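Hydroalkoxylation enzyme phnH (Penicillium herquei, PDB 6JJT) catalyses an enantioselective hydroalkoxylation in phenalenone biosynthesis, closing the reverse-prenylated phenalenone side chain to give (2'R)-atrovenetin. Local coordinates at residues 114-119 with 124-129; 133-138 with 142-147. All blocks are in the same frame, centred on the assembly; numbering follows the deposited sequence. Where two conformers were deposited one is given.

Contact 1. Residues 114-119 with 124-129; sequences LFDTSS and WLNNVT
Phe-115 and Leu-125 form the tight side of this contact. CD2 of Leu-125 stands over the middle of the Phe-115 ring, 4.2 Å from its centroid and 12° off the normal, a CH-pi contact. Closer to the backbone, CB of Phe-115 lies 3.7 Å from CB of Leu-125. At the rim of the ring, CE2 of Phe-115 is 4.0 Å from CG1 of Val-128. With CG of Phe-115 anti to its carbonyl carbon (chi1 -57°), the ring lies over Leu-125 and also packs on Ile-100, Val-102 and Leu-29.

The two segments bound the connection between neighbouring strands of an eight-stranded antiparallel barrel: segment 114-119 carries strand 110-116 into it, and a 3-10 segment comes before strand 129-133. In place of strand pairing, the amide of Asn-126 reads the backbone of Thr-117 in both directions. Its OD1 accepts from Thr-117 N at 2.9 Å, in the carbonyl plane and on a lone pair, while its ND2 donates to Thr-117 O at 2.8 Å with the partner 15° out of the amide plane. This double grip fixes the rotation of the amide, whose ND2 also donates to Asp-81 of the second subunit.

Towards Leu-114 the packing between these two segments is looser, and the second subunit covers this side. CD2 of Leu-114 merely brushes CG2 of Thr-129 at 4.0 Å. Water 1 accepts from Phe-115 N and faces Val-128 O at 2.7 Å and Leu-125 O at 3.1 Å, carbonyls that compete with atoms elsewhere for its protons. CB of the partly exposed Asp-116 points away from 124-129.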
ATOM      1  N   LEU D 114       0.718 -13.441  -1.896  1.00  8.94           N
ATOM      2  CA  LEU D 114       0.340 -13.284  -3.279  1.00  9.52           C
ATOM      3  C   LEU D 114       1.617 -13.272  -4.128  1.00  9.17           C
ATOM      4  O   LEU D 114       2.703 -12.994  -3.587  1.00  9.43           O
ATOM      5  CB  LEU D 114      -0.457 -11.987  -3.490  1.00  9.66           C
ATOM      6  CG  LEU D 114      -1.824 -11.968  -2.819  1.00 10.00           C
ATOM      7  CD1 LEU D 114      -2.328 -10.529  -2.732  1.00 11.81           C
ATOM      8  CD2 LEU D 114      -2.846 -12.858  -3.530  1.00 11.30           C
ATOM      9  N   PHE D 115       1.482 -13.525  -5.427  1.00  9.12           N
ATOM     10  CA  PHE D 115       2.603 -13.688  -6.343  1.00  8.96           C
ATOM     11  C   PHE D 115       2.370 -12.952  -7.640  1.00 10.14           C
ATOM     12  O   PHE D 115       1.228 -12.789  -8.089  1.00 10.15           O
ATOM     13  CB  PHE D 115       2.750 -15.174  -6.755  1.00 10.72           C
ATOM     14  CG  PHE D 115       2.920 -16.122  -5.591  1.00 11.32           C
ATOM     15  CD1 PHE D 115       4.192 -16.347  -5.039  1.00 12.53           C
ATOM     16  CD2 PHE D 115       1.820 -16.718  -4.990  1.00 12.12           C
ATOM     17  CE1 PHE D 115       4.345 -17.223  -3.962  1.00 13.31           C
ATOM     18  CE2 PHE D 115       1.966 -17.545  -3.896  1.00 14.55           C
ATOM     19  CZ  PHE D 115       3.223 -17.800  -3.380  1.00 13.15           C
ATOM     20  N   ASP D 116       3.464 -12.461  -8.242  1.00  9.79           N
ATOM     21  CA  ASP D 116       3.407 -11.852  -9.550  0.50 10.19           C
ATOM     22  C   ASP D 116       4.596 -12.306 -10.373  1.00 11.02           C
ATOM     23  O   ASP D 116       5.756 -12.068 -10.000  1.00 10.06           O
ATOM     24  CB  ASP D 116       3.393 -10.324  -9.441  0.50 11.67           C
ATOM     25  CG  ASP D 116       2.918  -9.612 -10.686  0.50 13.06           C
ATOM     26  OD1 ASP D 116       3.269 -10.038 -11.797  0.50 15.22           O
ATOM     27  OD2 ASP D 116       2.187  -8.638 -10.533  0.50 14.56           O
ATOM     28  N   THR D 117       4.296 -12.918 -11.513  1.00 11.42           N
ATOM     29  CA  THR D 117       5.336 -13.274 -12.477  1.00 12.90           C
ATOM     30  C   THR D 117       4.731 -13.295 -13.872  1.00 13.34           C
ATOM     31  O   THR D 117       3.601 -13.777 -14.032  1.00 16.25           O
ATOM     32  CB  THR D 117       6.006 -14.603 -12.106  1.00 12.52           C
ATOM     33  OG1 THR D 117       7.049 -14.781 -13.067  1.00 13.75           O
ATOM     34  CG2 THR D 117       5.105 -15.813 -12.176  1.00 13.23           C
ATOM     35  N   SER D 118       5.492 -12.898 -14.882  1.00 13.75           N
ATOM     36  CA  SER D 118       5.071 -13.116 -16.271  1.00 14.61           C
ATOM     37  C   SER D 118       5.692 -14.379 -16.871  1.00 15.48           C
ATOM     38  O   SER D 118       5.439 -14.657 -18.053  1.00 17.30           O
ATOM     39  CB  SER D 118       5.334 -11.922 -17.150  1.00 13.89           C
ATOM     40  OG  SER D 118       6.685 -11.511 -17.037  1.00 14.54           O
ATOM     41  N   SER D 119       6.514 -15.092 -16.105  1.00 14.15           N
ATOM     42  CA  SER D 119       7.087 -16.359 -16.547  1.00 17.72           C
ATOM     43  C   SER D 119       5.992 -17.319 -17.011  1.00 18.40           C
ATOM     44  O   SER D 119       5.062 -17.600 -16.278  1.00 18.13           O
ATOM     45  CB  SER D 119       7.898 -16.990 -15.450  1.00 19.78           C
ATOM     46  OG  SER D 119       7.977 -18.410 -15.711  1.00 25.77           O
ATOM     47  N   TRP D 124       0.886 -19.475 -13.413  1.00 16.01           N
ATOM     48  CA  TRP D 124      -0.199 -20.013 -12.600  1.00 16.51           C
ATOM     49  C   TRP D 124      -0.205 -19.406 -11.184  1.00 14.90           C
ATOM     50  O   TRP D 124      -1.241 -19.341 -10.523  1.00 15.04           O
ATOM     51  CB  TRP D 124      -0.153 -21.559 -12.596  1.00 19.30           C
ATOM     52  CG  TRP D 124       1.101 -22.164 -12.039  1.00 17.81           C
ATOM     53  CD1 TRP D 124       2.273 -22.424 -12.703  1.00 19.81           C
ATOM     54  CD2 TRP D 124       1.346 -22.556 -10.688  1.00 17.91           C
ATOM     55  NE1 TRP D 124       3.217 -22.936 -11.848  1.00 19.54           N
ATOM     56  CE2 TRP D 124       2.671 -23.043 -10.600  1.00 19.59           C
ATOM     57  CE3 TRP D 124       0.552 -22.527  -9.546  1.00 19.93           C
ATOM     58  CZ2 TRP D 124       3.232 -23.494  -9.406  1.00 19.85           C
ATOM     59  CZ3 TRP D 124       1.091 -22.995  -8.371  1.00 21.39           C
ATOM     60  CH2 TRP D 124       2.409 -23.468  -8.296  1.00 24.10           C
ATOM     61  N   LEU D 125       0.963 -18.962 -10.692  1.00 14.98           N
ATOM     62  CA  LEU D 125       1.039 -18.403  -9.341  1.00 13.48           C
ATOM     63  C   LEU D 125       0.310 -17.062  -9.243  1.00 12.54           C
ATOM     64  O   LEU D 125      -0.098 -16.684  -8.147  1.00 11.92           O
ATOM     65  CB  LEU D 125       2.506 -18.218  -8.924  1.00 14.64           C
ATOM     66  CG  LEU D 125       3.256 -19.501  -8.585  1.00 16.18           C
ATOM     67  CD1 LEU D 125       4.756 -19.221  -8.505  1.00 16.92           C
ATOM     68  CD2 LEU D 125       2.699 -20.039  -7.250  1.00 17.08           C
ATOM     69  N   ASN D 126       0.083 -16.427 -10.387  1.00 12.39           N
ATOM     70  CA  ASN D 126      -0.623 -15.167 -10.374  1.00 13.80           C
ATOM     71  C   ASN D 126      -2.048 -15.330  -9.870  1.00 14.92           C
ATOM     72  O   ASN D 126      -2.670 -14.355  -9.418  1.00 15.01           O
ATOM     73  CB  ASN D 126      -0.671 -14.536 -11.763  1.00 13.55           C
ATOM     74  CG  ASN D 126       0.679 -14.072 -12.265  1.00 14.43           C
ATOM     75  OD1 ASN D 126       1.598 -13.854 -11.485  1.00 13.85           O
ATOM     76  ND2 ASN D 126       0.806 -13.905 -13.555  1.00 16.32           N
ATOM     77  N   ASN D 127      -2.569 -16.557  -9.988  1.00 13.12           N
ATOM     78  CA  ASN D 127      -3.921 -16.827  -9.543  1.00 13.95           C
ATOM     79  C   ASN D 127      -3.972 -17.469  -8.174  1.00 13.34           C
ATOM     80  O   ASN D 127      -5.048 -17.908  -7.766  1.00 13.82           O
ATOM     81  CB  ASN D 127      -4.661 -17.705 -10.560  1.00 15.33           C
ATOM     82  CG  ASN D 127      -4.758 -17.012 -11.893  1.00 23.19           C
ATOM     83  OD1 ASN D 127      -5.098 -15.831 -11.963  1.00 22.17           O
ATOM     84  ND2 ASN D 127      -4.352 -17.700 -12.949  1.00 27.06           N
ATOM     85  N   VAL D 128      -2.862 -17.525  -7.439  1.00 11.90           N
ATOM     86  CA  VAL D 128      -2.794 -18.222  -6.171  1.00 11.67           C
ATOM     87  C   VAL D 128      -2.850 -17.284  -4.964  1.00 11.28           C
ATOM     88  O   VAL D 128      -2.102 -16.290  -4.882  1.00 11.89           O
ATOM     89  CB  VAL D 128      -1.511 -19.088  -6.072  1.00 12.37           C
ATOM     90  CG1 VAL D 128      -1.292 -19.669  -4.681  1.00 14.13           C
ATOM     91  CG2 VAL D 128      -1.547 -20.178  -7.165  1.00 12.99           C
ATOM     92  N   THR D 129      -3.649 -17.632  -3.967  1.00 10.93           N
ATOM     93  CA  THR D 129      -3.519 -17.113  -2.612  1.00 11.88           C
ATOM     94  C   THR D 129      -2.890 -18.203  -1.756  1.00 10.72           C
ATOM     95  O   THR D 129      -3.447 -19.349  -1.643  1.00 12.60           O
ATOM     96  CB  THR D 129      -4.881 -16.812  -1.961  1.00 10.25           C
ATOM     97  OG1 THR D 129      -5.792 -17.906  -2.261  1.00 11.01           O
ATOM     98  CG2 THR D 129      -5.531 -15.596  -2.564  1.00 12.07           C
TER
HETATM   99  O   HOH W   1      -1.126 -14.331  -6.470  1.00 10.70           O

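Contact 2. Residues 133-138 with 142-147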
ATOM      1  N   THR D 133       3.253 -20.326   7.894  1.00 12.61           N
ATOM      2  CA  THR D 133       3.620 -20.040   9.261  1.00 14.28           C
ATOM      3  C   THR D 133       4.862 -20.878   9.568  1.00 13.39           C
ATOM      4  O   THR D 133       5.091 -21.852   8.851  1.00 14.76           O
ATOM      5  CB  THR D 133       2.449 -20.368  10.200  1.00 13.11           C
ATOM      6  OG1 THR D 133       2.662 -19.758  11.453  1.00 15.28           O
ATOM      7  CG2 THR D 133       2.245 -21.869  10.421  1.00 17.28           C
ATOM      8  N   PRO D 134       5.690 -20.512  10.562  1.00 14.61           N
ATOM      9  CA  PRO D 134       6.851 -21.348  10.940  1.00 15.30           C
ATOM     10  C   PRO D 134       6.336 -22.632  11.609  1.00 16.32           C
ATOM     11  O   PRO D 134       5.611 -22.523  12.589  1.00 18.80           O
ATOM     12  CB  PRO D 134       7.668 -20.480  11.892  1.00 15.67           C
ATOM     13  CG  PRO D 134       7.084 -19.088  11.744  1.00 16.60           C
ATOM     14  CD  PRO D 134       5.618 -19.303  11.401  1.00 14.84           C
ATOM     15  N   PRO D 135       6.693 -23.862  11.131  1.00 17.16           N
ATOM     16  CA  PRO D 135       6.298 -25.093  11.825  1.00 20.37           C
ATOM     17  C   PRO D 135       6.899 -25.192  13.224  1.00 21.45           C
ATOM     18  O   PRO D 135       6.305 -25.818  14.087  1.00 23.16           O
ATOM     19  CB  PRO D 135       6.754 -26.229  10.891  1.00 18.79           C
ATOM     20  CG  PRO D 135       7.885 -25.620  10.086  1.00 18.10           C
ATOM     21  CD  PRO D 135       7.389 -24.186   9.875  1.00 16.36           C
ATOM     22  N   ASN D 136       8.024 -24.510  13.453  1.00 21.21           N
ATOM     23  CA  ASN D 136       8.650 -24.379  14.760  1.00 24.33           C
ATOM     24  C   ASN D 136       8.823 -22.893  15.093  1.00 23.17           C
ATOM     25  O   ASN D 136       9.637 -22.201  14.487  1.00 22.68           O
ATOM     26  CB  ASN D 136       9.982 -25.133  14.732  1.00 24.96           C
ATOM     27  CG  ASN D 136      10.781 -25.002  16.003  1.00 27.54           C
ATOM     28  OD1 ASN D 136      10.326 -24.394  16.964  1.00 26.54           O
ATOM     29  ND2 ASN D 136      11.994 -25.524  15.992  1.00 33.90           N
ATOM     30  N   LEU D 137       8.048 -22.379  16.056  1.00 25.27           N
ATOM     31  CA  LEU D 137       8.003 -20.944  16.309  1.00 29.34           C
ATOM     32  C   LEU D 137       9.307 -20.379  16.888  1.00 29.88           C
ATOM     33  O   LEU D 137       9.525 -19.162  16.897  1.00 31.88           O
ATOM     34  CB  LEU D 137       6.773 -20.618  17.171  1.00 31.54           C
ATOM     35  CG  LEU D 137       5.429 -20.859  16.478  1.00 31.04           C
ATOM     36  CD1 LEU D 137       4.269 -20.694  17.453  1.00 32.21           C
ATOM     37  CD2 LEU D 137       5.266 -19.910  15.291  1.00 29.22           C
ATOM     38  N   ASN D 138      10.196 -21.253  17.370  1.00 30.66           N
ATOM     39  CA  ASN D 138      11.486 -20.757  17.813  1.00 31.74           C
ATOM     40  C   ASN D 138      12.474 -20.763  16.645  1.00 31.39           C
ATOM     41  O   ASN D 138      13.630 -20.411  16.834  1.00 32.80           O
ATOM     42  CB  ASN D 138      11.972 -21.412  19.112  1.00 41.47           C
ATOM     43  CG  ASN D 138      11.714 -22.899  19.173  1.00 47.67           C
ATOM     44  OD1 ASN D 138      12.201 -23.642  18.324  1.00 54.30           O
ATOM     45  ND2 ASN D 138      10.973 -23.330  20.184  1.00 46.89           N
ATOM     46  N   PHE D 142      12.120 -20.157   9.121  1.00 18.05           N
ATOM     47  CA  PHE D 142      11.721 -21.269   8.269  1.00 17.02           C
ATOM     48  C   PHE D 142      10.203 -21.404   8.275  1.00 16.11           C
ATOM     49  O   PHE D 142       9.610 -21.666   9.332  1.00 15.66           O
ATOM     50  CB  PHE D 142      12.342 -22.604   8.719  1.00 17.25           C
ATOM     51  CG  PHE D 142      11.949 -23.731   7.795  1.00 17.50           C
ATOM     52  CD1 PHE D 142      12.527 -23.859   6.545  1.00 18.81           C
ATOM     53  CD2 PHE D 142      10.949 -24.630   8.127  1.00 16.71           C
ATOM     54  CE1 PHE D 142      12.144 -24.860   5.647  1.00 18.10           C
ATOM     55  CE2 PHE D 142      10.573 -25.634   7.244  1.00 17.17           C
ATOM     56  CZ  PHE D 142      11.162 -25.755   6.003  1.00 16.30           C
ATOM     57  N   LEU D 143       9.585 -21.185   7.102  1.00 15.25           N
ATOM     58  CA  LEU D 143       8.132 -21.231   6.995  1.00 14.95           C
ATOM     59  C   LEU D 143       7.683 -22.198   5.925  1.00 15.17           C
ATOM     60  O   LEU D 143       8.344 -22.425   4.930  1.00 14.71           O
ATOM     61  CB  LEU D 143       7.572 -19.840   6.664  1.00 15.97           C
ATOM     62  CG  LEU D 143       7.876 -18.747   7.688  1.00 20.62           C
ATOM     63  CD1 LEU D 143       9.096 -17.916   7.260  1.00 21.90           C
ATOM     64  CD2 LEU D 143       6.637 -17.850   7.802  1.00 21.99           C
ATOM     65  N   GLU D 144       6.521 -22.783   6.186  1.00 14.27           N
ATOM     66  CA  GLU D 144       5.860 -23.640   5.230  1.00 14.67           C
ATOM     67  C   GLU D 144       4.574 -22.963   4.759  1.00 12.47           C
ATOM     68  O   GLU D 144       3.820 -22.508   5.623  1.00 14.70           O
ATOM     69  CB  GLU D 144       5.522 -24.990   5.893  1.00 15.92           C
ATOM     70  CG  GLU D 144       6.751 -25.866   6.037  1.00 19.68           C
ATOM     71  CD  GLU D 144       6.565 -27.038   6.981  1.00 22.32           C
ATOM     72  OE1 GLU D 144       5.563 -27.093   7.684  1.00 22.94           O
ATOM     73  OE2 GLU D 144       7.456 -27.887   6.991  1.00 27.62           O
ATOM     74  N   TYR D 145       4.343 -23.050   3.478  1.00 13.16           N
ATOM     75  CA  TYR D 145       3.212 -22.356   2.856  1.00 14.22           C
ATOM     76  C   TYR D 145       2.313 -23.307   2.080  1.00 15.95           C
ATOM     77  O   TYR D 145       2.793 -24.226   1.399  1.00 15.71           O
ATOM     78  CB  TYR D 145       3.719 -21.280   1.890  1.00 15.34           C
ATOM     79  CG  TYR D 145       4.538 -20.165   2.486  1.00 15.32           C
ATOM     80  CD1 TYR D 145       5.905 -20.320   2.606  1.00 15.67           C
ATOM     81  CD2 TYR D 145       3.965 -18.955   2.897  1.00 15.66           C
ATOM     82  CE1 TYR D 145       6.704 -19.310   3.130  1.00 16.15           C
ATOM     83  CE2 TYR D 145       4.760 -17.936   3.425  1.00 16.56           C
ATOM     84  CZ  TYR D 145       6.126 -18.125   3.545  1.00 16.62           C
ATOM     85  OH  TYR D 145       6.952 -17.120   4.006  1.00 19.77           O
ATOM     86  N   TRP D 146       1.007 -22.977   2.078  1.00 14.67           N
ATOM     87  CA  TRP D 146      -0.075 -23.753   1.489  1.00 14.35           C
ATOM     88  C   TRP D 146      -0.833 -22.914   0.473  1.00 14.27           C
ATOM     89  O   TRP D 146      -1.171 -21.757   0.770  1.00 14.91           O
ATOM     90  CB  TRP D 146      -1.020 -24.209   2.610  1.00 15.72           C
ATOM     91  CG  TRP D 146      -0.293 -25.091   3.577  1.00 18.65           C
ATOM     92  CD1 TRP D 146       0.522 -24.687   4.596  1.00 20.10           C
ATOM     93  CD2 TRP D 146      -0.253 -26.524   3.561  1.00 21.45           C
ATOM     94  NE1 TRP D 146       1.050 -25.779   5.239  1.00 23.73           N
ATOM     95  CE2 TRP D 146       0.609 -26.917   4.610  1.00 22.02           C
ATOM     96  CE3 TRP D 146      -0.878 -27.489   2.774  1.00 22.76           C
ATOM     97  CZ2 TRP D 146       0.835 -28.263   4.912  1.00 22.55           C
ATOM     98  CZ3 TRP D 146      -0.633 -28.819   3.053  1.00 21.79           C
ATOM     99  CH2 TRP D 146       0.214 -29.185   4.100  1.00 21.90           C
ATOM    100  N   GLN D 147      -1.203 -23.489  -0.671  1.00 14.03           N
ATOM    101  CA  GLN D 147      -2.139 -22.931  -1.629  1.00 13.86           C
ATOM    102  C   GLN D 147      -3.560 -23.164  -1.117  1.00 16.17           C
ATOM    103  O   GLN D 147      -3.900 -24.287  -0.715  1.00 16.85           O
ATOM    104  CB  GLN D 147      -1.966 -23.620  -2.981  1.00 15.92           C
ATOM    105  CG  GLN D 147      -2.919 -23.255  -4.118  1.00 20.12           C
ATOM    106  CD  GLN D 147      -2.430 -23.821  -5.434  1.00 18.24           C
ATOM    107  OE1 GLN D 147      -1.438 -24.542  -5.460  1.00 25.43           O
ATOM    108  NE2 GLN D 147      -3.104 -23.541  -6.537  1.00 21.03           N
TER
HETATM  109  O   HOH W   2       4.033 -24.619   9.243  1.00 24.11           O
HETATM  110  O   HOH W   3       9.917 -23.028  11.693  1.00 17.29           O
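Thr-133 and Glu-144 face each other as an antiparallel hydrogen-bonded pair, each backbone N donating to the other's O. The two bonds are equal in length, Thr-133 N to Glu-144 O and Glu-144 N to Thr-133 O both measuring 3.2 Å, and both donors sit off the carbonyl plane, by 29° and 36° respectively. Water 2 lies beside the pair, 3.0 Å from Thr-133 O, with Glu-144 OE1 a second possible acceptor. Immediately beyond, two prolines, which have no N-H to give, replace the pairing with contacts of carbon. Pro-134 runs alongside Leu-143, its CD 4.0 Å from CD2 of the leucine, and its CA makes a CA-H...O contact of 3.2 Å with Phe-142 O.

Pro-135 rests against two side chains, crossing each at about a right angle. Its CG meets the edge of the Phe-142 ring, 3.8 Å from CD2, and its CB lies 3.5 Å from Glu-144 OE1. The extended chain of Glu-144 beyond CG (chi2 165°) carries the carboxylate across to the proline.

Farther out, water 3 accepts from Asn-136 N and lies 2.7 Å from Phe-142 O, a possible acceptor for its protons, so a water bridges the loop to the strand. An Asx turn, Asn-136 OD1 accepting from Asn-138 N, follows in the loop. Leu-143 packs on Val-111 of strand 110-116, Phe-142 on Ser-31 and Asn-33 of strand 26-44, and Thr-133 OG1 hydrogen-bonds to Pro-109 O in a loop. The chemistry implies that direct hydrogen bonds at one pair give way to proline carbon contacts, with water serving carbonyls in both places.

Overall arrangement
Contacts 1 and 2 follow one another along the chain, the first closing before the second opens, and their centres lie about 20 Å apart. Both belong to the same closed antiparallel barrel, at its successive strand connections: contact 1 joins strand 110-116 to 129-133, and contact 2 joins 129-133 to 142-148. Strand 129-133 thus runs from one to the other. They also touch directly, since CG2 of Val-128 packs 3.8 Å from NE2 of Gln-147. Strand 142-148 pairs with 26-44, completing the barrel. Each contact reaches the second subunit, so this part of the barrel wall also contributes to the homotetramer.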